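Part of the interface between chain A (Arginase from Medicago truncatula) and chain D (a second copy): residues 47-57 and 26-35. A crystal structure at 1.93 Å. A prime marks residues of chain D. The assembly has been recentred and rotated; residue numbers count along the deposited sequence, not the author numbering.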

# COMPACT_ATOMS: atom_id res chain seq x y z
N ALA A 47 12.39 -19.63 32.06
CA ALA A 47 13.79 -19.24 32.29
C ALA A 47 14.55 -20.43 32.93
O ALA A 47 15.73 -20.77 32.52
CB ALA A 47 13.84 -18.00 33.13
N LYS A 48 13.91 -21.07 33.89
CA LYS A 48 14.50 -22.24 34.59
C LYS A 48 14.81 -23.30 33.53
O LYS A 48 15.95 -23.70 33.50
CB LYS A 48 13.58 -22.70 35.71
CG LYS A 48 13.94 -24.05 36.32
CD LYS A 48 13.19 -24.33 37.59
CE LYS A 48 13.81 -25.45 38.39
NZ LYS A 48 13.58 -26.75 37.72
N PHE A 49 13.87 -23.66 32.64
CA PHE A 49 14.10 -24.60 31.48
C PHE A 49 15.34 -24.19 30.68
O PHE A 49 16.25 -24.98 30.56
CB PHE A 49 12.89 -24.74 30.55
CG PHE A 49 13.19 -25.44 29.23
CD1 PHE A 49 13.82 -26.68 29.20
CD2 PHE A 49 12.94 -24.82 28.02
CE1 PHE A 49 14.16 -27.28 28.00
CE2 PHE A 49 13.27 -25.42 26.82
CZ PHE A 49 13.86 -26.66 26.81
N LYS A 50 15.41 -22.96 30.18
CA LYS A 50 16.52 -22.49 29.32
C LYS A 50 17.85 -22.40 30.09
O LYS A 50 18.84 -22.79 29.50
CB LYS A 50 16.12 -21.18 28.65
CG LYS A 50 14.95 -21.34 27.67
CD LYS A 50 15.25 -22.31 26.53
CE LYS A 50 14.15 -22.50 25.51
NZ LYS A 50 14.25 -21.50 24.44
N GLY A 51 17.88 -21.91 31.34
CA GLY A 51 19.08 -21.95 32.22
C GLY A 51 19.61 -23.36 32.34
O GLY A 51 20.76 -23.59 32.00
N GLU A 52 18.75 -24.31 32.69
CA GLU A 52 19.11 -25.74 32.80
C GLU A 52 19.71 -26.23 31.47
O GLU A 52 20.76 -26.92 31.51
CB GLU A 52 17.86 -26.53 33.20
CG GLU A 52 18.15 -27.83 33.86
CD GLU A 52 16.96 -28.36 34.64
OE1 GLU A 52 16.89 -29.63 34.82
OE2 GLU A 52 16.12 -27.52 35.09
N LEU A 53 19.09 -25.88 30.33
CA LEU A 53 19.56 -26.28 28.97
C LEU A 53 21.01 -25.79 28.75
O LEU A 53 21.87 -26.66 28.52
CB LEU A 53 18.62 -25.74 27.88
CG LEU A 53 18.97 -26.14 26.44
CD1 LEU A 53 18.84 -27.63 26.25
CD2 LEU A 53 18.12 -25.43 25.40
N MET A 54 21.24 -24.48 28.82
CA MET A 54 22.57 -23.88 28.58
C MET A 54 23.64 -24.58 29.43
O MET A 54 24.72 -24.84 28.93
CB MET A 54 22.55 -22.38 28.90
CG MET A 54 21.68 -21.56 27.97
SD MET A 54 21.57 -22.19 26.32
CE MET A 54 19.86 -21.85 25.93
N ARG A 55 23.31 -24.85 30.68
CA ARG A 55 24.23 -25.53 31.64
C ARG A 55 24.51 -26.97 31.17
O ARG A 55 25.69 -27.35 31.18
CB ARG A 55 23.71 -25.44 33.09
CG ARG A 55 23.80 -24.01 33.60
CD ARG A 55 23.69 -23.75 35.09
NE ARG A 55 22.54 -24.41 35.68
CZ ARG A 55 21.31 -23.92 35.68
NH1 ARG A 55 21.04 -22.76 35.12
NH2 ARG A 55 20.33 -24.59 36.25
N SER A 56 23.53 -27.72 30.69
CA SER A 56 23.77 -29.11 30.24
C SER A 56 24.67 -29.13 28.98
O SER A 56 25.39 -30.10 28.79
CB SER A 56 22.49 -29.85 30.02
OG SER A 56 21.99 -29.62 28.72
N LEU A 57 24.63 -28.11 28.11
CA LEU A 57 25.44 -28.07 26.87
C LEU A 57 26.84 -27.62 27.26
O LEU A 57 27.79 -28.13 26.68
CB LEU A 57 24.82 -27.11 25.85
CG LEU A 57 23.38 -27.42 25.43
CD1 LEU A 57 22.70 -26.17 24.91
CD2 LEU A 57 23.29 -28.53 24.39
N ALA D 26 15.48 -36.22 30.65
CA ALA D 26 14.70 -35.91 31.87
C ALA D 26 14.38 -34.42 31.85
O ALA D 26 13.29 -34.03 32.23
CB ALA D 26 15.55 -36.24 33.07
N LEU D 27 15.32 -33.66 31.33
CA LEU D 27 15.20 -32.18 31.21
C LEU D 27 13.89 -31.80 30.51
O LEU D 27 13.23 -30.86 30.99
CB LEU D 27 16.40 -31.63 30.42
CG LEU D 27 16.66 -30.13 30.53
CD1 LEU D 27 18.10 -29.79 30.14
CD2 LEU D 27 15.71 -29.33 29.67
N LEU D 28 13.54 -32.48 29.41
CA LEU D 28 12.35 -32.16 28.57
C LEU D 28 11.08 -32.62 29.28
O LEU D 28 10.28 -31.75 29.66
CB LEU D 28 12.49 -32.80 27.19
CG LEU D 28 13.38 -32.03 26.21
CD1 LEU D 28 13.32 -32.65 24.83
CD2 LEU D 28 12.99 -30.55 26.15
N GLU D 29 10.90 -33.93 29.43
CA GLU D 29 9.83 -34.51 30.29
C GLU D 29 9.48 -33.47 31.37
O GLU D 29 8.34 -32.96 31.35
CB GLU D 29 10.31 -35.83 30.92
CG GLU D 29 10.88 -36.84 29.93
CD GLU D 29 11.73 -37.94 30.57
OE1 GLU D 29 11.44 -38.31 31.72
OE2 GLU D 29 12.69 -38.41 29.91
N LYS D 30 10.48 -33.14 32.21
CA LYS D 30 10.40 -32.26 33.41
C LYS D 30 9.77 -30.93 33.02
O LYS D 30 8.65 -30.64 33.51
CB LYS D 30 11.78 -31.86 33.95
CG LYS D 30 12.41 -32.73 35.02
CD LYS D 30 13.79 -32.21 35.42
CE LYS D 30 14.55 -33.14 36.35
NZ LYS D 30 15.59 -32.43 37.14
N ALA D 31 10.53 -30.16 32.24
CA ALA D 31 10.28 -28.76 31.84
C ALA D 31 8.94 -28.69 31.13
O ALA D 31 8.14 -27.82 31.48
CB ALA D 31 11.37 -28.28 30.91
N GLN D 32 8.74 -29.57 30.15
CA GLN D 32 7.54 -29.59 29.29
C GLN D 32 6.27 -29.61 30.14
O GLN D 32 5.44 -28.72 29.98
CB GLN D 32 7.60 -30.76 28.33
CG GLN D 32 8.68 -30.56 27.30
CD GLN D 32 8.86 -31.76 26.41
OE1 GLN D 32 8.27 -32.81 26.63
NE2 GLN D 32 9.70 -31.58 25.40
N ASN D 33 6.13 -30.60 31.01
CA ASN D 33 4.97 -30.72 31.93
C ASN D 33 4.84 -29.47 32.80
O ASN D 33 3.70 -29.01 33.01
CB ASN D 33 5.10 -31.92 32.87
CG ASN D 33 4.96 -33.25 32.19
OD1 ASN D 33 4.28 -33.38 31.18
ND2 ASN D 33 5.57 -34.26 32.76
N ARG D 34 5.95 -28.98 33.36
CA ARG D 34 5.97 -27.78 34.25
C ARG D 34 5.66 -26.49 33.47
O ARG D 34 4.93 -25.66 34.00
CB ARG D 34 7.30 -27.66 35.01
CG ARG D 34 7.42 -28.63 36.19
CD ARG D 34 8.80 -28.66 36.83
NE ARG D 34 9.09 -27.34 37.31
CZ ARG D 34 9.74 -27.05 38.43
NH1 ARG D 34 10.21 -27.99 39.23
NH2 ARG D 34 9.90 -25.78 38.75
N VAL D 35 6.15 -26.32 32.24
CA VAL D 35 5.78 -25.12 31.42
C VAL D 35 4.29 -25.18 31.05
O VAL D 35 3.64 -24.12 31.02
CB VAL D 35 6.66 -25.03 30.16
CG1 VAL D 35 6.19 -23.97 29.18
CG2 VAL D 35 8.10 -24.81 30.55

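The centre of this contact is an aromatic ring set against two leucines and an alanine. Phe49 points its CA-to-CB bond toward chain D, and its t rotamer carries the ring onto the partner helix. There Phe49 CE1 comes within 3.1 Å of Leu27′ CD2, a very tight approach in which the methyl meets the ring at its edge, near the ring plane. Phe49 CD1 lies 3.4 Å from Ala31′ CB, and Phe49 CE1 is 3.9 Å from Leu28′ CD2. Ala31′ is where the backbones come nearest, its CA 5.7 Å from the CA of Phe49; a side chain that ends at CB lets the ring lie close to the helix.

Leu27′ is chain D's main contribution. Its CA-to-CB bond points sideways, yet with both chi angles in t its end reaches chain A and sits as a knob among Phe49, Glu52, Leu53 and Ser56, four residues spread over two turns of the helix. While Leu27′ CD2 meets the Phe49 ring, Leu27′ CD1 lies 4.0 Å from Leu53 CA, 4.2 Å from Glu52 CG and 4.1 Å from Ser56 OG. The hole is thus lined partly by backbone and by the aliphatic part of a charged residue. Ser56 OG borders it while donating a hydrogen bond to Leu53 O at 3.0 Å, so its polarity is met within its own helix.

Both stretches are helical, with i to i+4 backbone hydrogen bonds running through each, so the backbone polar groups are largely paired within each helix, and the contact is made by side chains against side chains and, at Leu27′, against backbone. The helices run nearly antiparallel, at 167°, with their axes 10.1 Å apart at closest approach. This direction pairs the early residues of one stretch with the late residues of the other: Lys48 meets Arg34′, whereas Ser56 meets Leu27′.

Toward the polar edge the pairing loosens. No hydrogen bond crosses between the stretches. Glu52 OE1 and Lys30′ NZ form a long salt bridge at 3.9 Å, a matter of charge attraction more than of precise geometry. Lys48 and Arg34′ bring like charges together, with Lys48 NZ over one face of the guanidinium and 3.9 Å from Arg34′ NH1. Glu52 tempers this repulsion from within chain A, its OE2 making a long salt bridge of 3.7 Å to Lys48 NZ, so one carboxylate serves cations on both helices. The rule to read here is close apolar fit at the centre, with longer-range and partly opposed electrostatics around it.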